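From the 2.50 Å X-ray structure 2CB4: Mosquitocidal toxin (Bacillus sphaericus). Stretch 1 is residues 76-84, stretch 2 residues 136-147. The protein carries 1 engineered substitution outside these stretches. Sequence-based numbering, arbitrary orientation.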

# COMPACT_ATOMS: atom_id res chain seq x y z
N HIS A 76 22.87 36.59 -27.75
CA HIS A 76 21.77 35.86 -27.11
C HIS A 76 22.04 34.37 -26.88
O HIS A 76 21.16 33.63 -26.46
CB HIS A 76 20.45 36.09 -27.87
CG HIS A 76 19.99 37.50 -27.81
ND1 HIS A 76 20.37 38.44 -28.76
CD2 HIS A 76 19.29 38.18 -26.87
CE1 HIS A 76 19.89 39.62 -28.41
NE2 HIS A 76 19.24 39.49 -27.27
N ARG A 77 23.27 33.96 -27.17
CA ARG A 77 23.72 32.59 -27.03
C ARG A 77 23.94 32.26 -25.54
O ARG A 77 24.77 32.89 -24.84
CB ARG A 77 25.01 32.38 -27.80
CG ARG A 77 25.47 30.94 -27.85
CD ARG A 77 26.54 30.77 -28.89
NE ARG A 77 27.05 29.41 -28.95
CZ ARG A 77 28.20 29.01 -28.43
NH1 ARG A 77 28.99 29.88 -27.81
NH2 ARG A 77 28.58 27.74 -28.55
N LEU A 78 23.17 31.28 -25.08
CA LEU A 78 23.23 30.84 -23.67
C LEU A 78 23.83 29.43 -23.56
O LEU A 78 23.78 28.63 -24.51
CB LEU A 78 21.84 30.87 -23.04
CG LEU A 78 21.10 32.20 -23.09
CD1 LEU A 78 19.65 31.99 -22.65
CD2 LEU A 78 21.82 33.19 -22.16
N LEU A 79 24.40 29.15 -22.40
CA LEU A 79 25.02 27.87 -22.14
C LEU A 79 24.55 27.31 -20.82
O LEU A 79 24.25 28.04 -19.88
CB LEU A 79 26.56 28.03 -22.06
CG LEU A 79 27.30 28.68 -23.24
CD1 LEU A 79 28.76 28.87 -22.82
CD2 LEU A 79 27.18 27.80 -24.50
N ARG A 80 24.52 25.99 -20.74
CA ARG A 80 24.17 25.30 -19.50
C ARG A 80 25.00 24.04 -19.33
O ARG A 80 25.00 23.16 -20.19
CB ARG A 80 22.68 24.96 -19.40
CG ARG A 80 22.42 24.18 -18.16
CD ARG A 80 20.98 24.11 -17.76
NE ARG A 80 20.84 23.10 -16.72
CZ ARG A 80 20.67 23.34 -15.42
NH1 ARG A 80 20.56 24.57 -14.95
NH2 ARG A 80 20.58 22.31 -14.60
N TRP A 81 25.72 23.97 -18.22
CA TRP A 81 26.54 22.82 -17.87
C TRP A 81 25.61 21.85 -17.17
O TRP A 81 24.92 22.23 -16.21
CB TRP A 81 27.63 23.24 -16.88
CG TRP A 81 28.67 24.11 -17.53
CD1 TRP A 81 28.77 25.50 -17.48
CD2 TRP A 81 29.80 23.66 -18.30
NE1 TRP A 81 29.86 25.91 -18.20
CE2 TRP A 81 30.51 24.82 -18.72
CE3 TRP A 81 30.24 22.39 -18.73
CZ2 TRP A 81 31.67 24.74 -19.51
CZ3 TRP A 81 31.41 22.32 -19.50
CH2 TRP A 81 32.12 23.49 -19.86
N ASP A 82 25.59 20.60 -17.62
CA ASP A 82 24.69 19.61 -17.02
C ASP A 82 25.31 18.22 -17.14
O ASP A 82 25.95 17.90 -18.16
CB ASP A 82 23.30 19.65 -17.71
CG ASP A 82 22.15 19.25 -16.77
OD1 ASP A 82 22.14 18.08 -16.34
OD2 ASP A 82 21.26 20.08 -16.47
N ARG A 83 25.12 17.40 -16.11
CA ARG A 83 25.65 16.03 -16.12
C ARG A 83 24.72 15.07 -16.88
O ARG A 83 25.14 13.98 -17.23
CB ARG A 83 25.91 15.50 -14.69
CG ARG A 83 26.96 16.32 -13.85
CD ARG A 83 28.36 15.80 -14.06
NE ARG A 83 29.43 16.67 -13.55
CZ ARG A 83 30.72 16.43 -13.77
NH1 ARG A 83 31.07 15.36 -14.43
NH2 ARG A 83 31.65 17.25 -13.36
N ARG A 84 23.48 15.49 -17.18
CA ARG A 84 22.51 14.67 -17.90
C ARG A 84 22.76 14.66 -19.40
O ARG A 84 23.06 15.68 -19.99
CB ARG A 84 21.06 15.07 -17.54
CG ARG A 84 20.74 14.87 -16.06
CD ARG A 84 19.40 15.54 -15.68
NE ARG A 84 19.51 17.00 -15.78
CZ ARG A 84 18.49 17.83 -15.82
NH1 ARG A 84 17.25 17.36 -15.76
NH2 ARG A 84 18.70 19.14 -15.93
N LEU A 136 35.41 36.67 -30.86
CA LEU A 136 35.84 35.27 -30.78
C LEU A 136 35.47 34.74 -29.38
O LEU A 136 35.58 35.48 -28.38
CB LEU A 136 37.36 35.17 -30.97
CG LEU A 136 37.90 35.62 -32.33
CD1 LEU A 136 39.40 35.35 -32.42
CD2 LEU A 136 37.19 34.88 -33.42
N GLU A 137 35.03 33.49 -29.31
CA GLU A 137 34.64 32.89 -28.03
C GLU A 137 35.79 32.65 -27.06
O GLU A 137 36.85 32.12 -27.43
CB GLU A 137 33.86 31.57 -28.23
CG GLU A 137 33.05 31.19 -27.01
CD GLU A 137 32.24 29.92 -27.17
OE1 GLU A 137 32.40 29.20 -28.17
OE2 GLU A 137 31.45 29.62 -26.25
N ILE A 138 35.55 33.03 -25.81
CA ILE A 138 36.52 32.82 -24.74
C ILE A 138 35.84 31.97 -23.63
O ILE A 138 34.64 31.72 -23.68
CB ILE A 138 37.10 34.16 -24.17
CG1 ILE A 138 35.97 35.06 -23.67
CG2 ILE A 138 37.93 34.87 -25.25
CD1 ILE A 138 36.48 36.30 -22.95
N THR A 139 36.63 31.49 -22.67
CA THR A 139 36.13 30.63 -21.61
C THR A 139 34.90 31.19 -20.88
O THR A 139 34.94 32.30 -20.36
CB THR A 139 37.25 30.30 -20.62
OG1 THR A 139 38.42 29.95 -21.37
CG2 THR A 139 36.87 29.12 -19.72
N PRO A 140 33.81 30.40 -20.81
CA PRO A 140 32.63 30.88 -20.09
C PRO A 140 32.80 30.54 -18.61
O PRO A 140 33.80 29.93 -18.20
CB PRO A 140 31.50 30.02 -20.70
CG PRO A 140 32.16 28.73 -21.05
CD PRO A 140 33.59 29.07 -21.42
N TRP A 141 31.82 30.93 -17.81
CA TRP A 141 31.78 30.54 -16.41
C TRP A 141 31.73 28.98 -16.53
O TRP A 141 30.95 28.43 -17.33
CB TRP A 141 30.48 31.07 -15.77
CG TRP A 141 30.31 30.67 -14.33
CD1 TRP A 141 30.63 31.42 -13.22
CD2 TRP A 141 29.77 29.42 -13.83
NE1 TRP A 141 30.32 30.71 -12.07
CE2 TRP A 141 29.78 29.49 -12.41
CE3 TRP A 141 29.22 28.26 -14.45
CZ2 TRP A 141 29.32 28.45 -11.61
CZ3 TRP A 141 28.76 27.23 -13.64
CH2 TRP A 141 28.84 27.31 -12.23
N THR A 142 32.61 28.30 -15.79
CA THR A 142 32.74 26.85 -15.85
C THR A 142 32.67 26.26 -14.44
O THR A 142 33.21 26.84 -13.50
CB THR A 142 34.11 26.53 -16.48
OG1 THR A 142 34.18 27.12 -17.78
CG2 THR A 142 34.38 25.03 -16.59
N PRO A 143 32.03 25.09 -14.29
CA PRO A 143 31.93 24.45 -12.97
C PRO A 143 33.31 23.98 -12.49
O PRO A 143 34.16 23.59 -13.28
CB PRO A 143 31.01 23.24 -13.22
CG PRO A 143 30.36 23.46 -14.50
CD PRO A 143 31.19 24.41 -15.30
N HIS A 144 33.52 23.99 -11.18
CA HIS A 144 34.80 23.53 -10.63
C HIS A 144 35.08 22.07 -10.97
O HIS A 144 36.22 21.65 -11.09
CB HIS A 144 34.81 23.69 -9.09
CG HIS A 144 34.92 25.10 -8.64
ND1 HIS A 144 34.23 25.59 -7.55
CD2 HIS A 144 35.64 26.14 -9.14
CE1 HIS A 144 34.53 26.87 -7.39
NE2 HIS A 144 35.40 27.22 -8.33
N SER A 145 34.02 21.27 -11.10
CA SER A 145 34.18 19.83 -11.38
C SER A 145 34.23 19.48 -12.87
O SER A 145 34.23 18.29 -13.21
CB SER A 145 32.97 19.11 -10.80
OG SER A 145 31.84 19.41 -11.61
N ALA A 146 34.25 20.48 -13.74
CA ALA A 146 34.21 20.27 -15.18
C ALA A 146 35.23 19.30 -15.80
O ALA A 146 34.95 18.67 -16.83
CB ALA A 146 34.17 21.63 -15.94
N ASN A 147 36.40 19.21 -15.19
CA ASN A 147 37.47 18.34 -15.71
C ASN A 147 37.32 16.89 -15.23
O ASN A 147 38.09 16.03 -15.59
CB ASN A 147 38.84 18.86 -15.22
CG ASN A 147 39.45 19.93 -16.15
OD1 ASN A 147 40.41 20.59 -15.78
ND2 ASN A 147 38.91 20.07 -17.36
O HOH W 1 31.50 26.80 -28.42

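Along the first stretch, alternate side chains turn to the second: the CA-to-CB bonds of Arg77, Leu79 and Trp81 point toward it, the last two from the strand at 78-82, and no backbone-to-backbone hydrogen bond joins the two stretches. The backbones lie well apart, so long side chains must span the gap.

Arg77 does so almost fully extended, with chi1, chi2 and chi3 all t. Glu137, t at chi1 and chi2, reaches back, and Arg77 NH1 donates to Glu137 OE2 at 2.9 Å in a salt bridge near the guanidinium plane, where the N-H bonds point. A water extends the pairing, accepting from Arg77 NH2 at 3.1 Å and donating to Glu137 OE1 at 2.6 Å.

Leu79, in the common m,t rotamer, offers a purely apolar end, and its CD1 packs 3.7 Å from CB of Pro140.

Trp81 is the centrepiece, with the largest area covered by the other stretch. Its chi1 of -70° (m) and chi2 of 100° set the indole so that edge and face do different work. At the edge, NE1 donates to the backbone O of Trp141 at 2.9 Å, satisfying the one polar atom of an otherwise apolar ring. Over one face, Pro143 CD sits 3.2 Å from the centroid of the Trp81 five-membered ring, only 5° off the normal: a CH-pi contact that suits proline, whose CD hydrogens, next to nitrogen, are slightly polarized.

Arg83 starts sideways, but its m,m,t side chain brings the guanidinium to the Pro143-Ala146 type I turn. There Arg83 NH2 donates to Ser145 OG at 2.8 Å and, more weakly because the angle is only 126°, to Ser145 O, also at 2.8 Å. Ser145, with chi1 p, thus presents two acceptors to one nitrogen.

Asp82 points away, and its carboxylate instead forms salt bridges with Arg80 and Arg84.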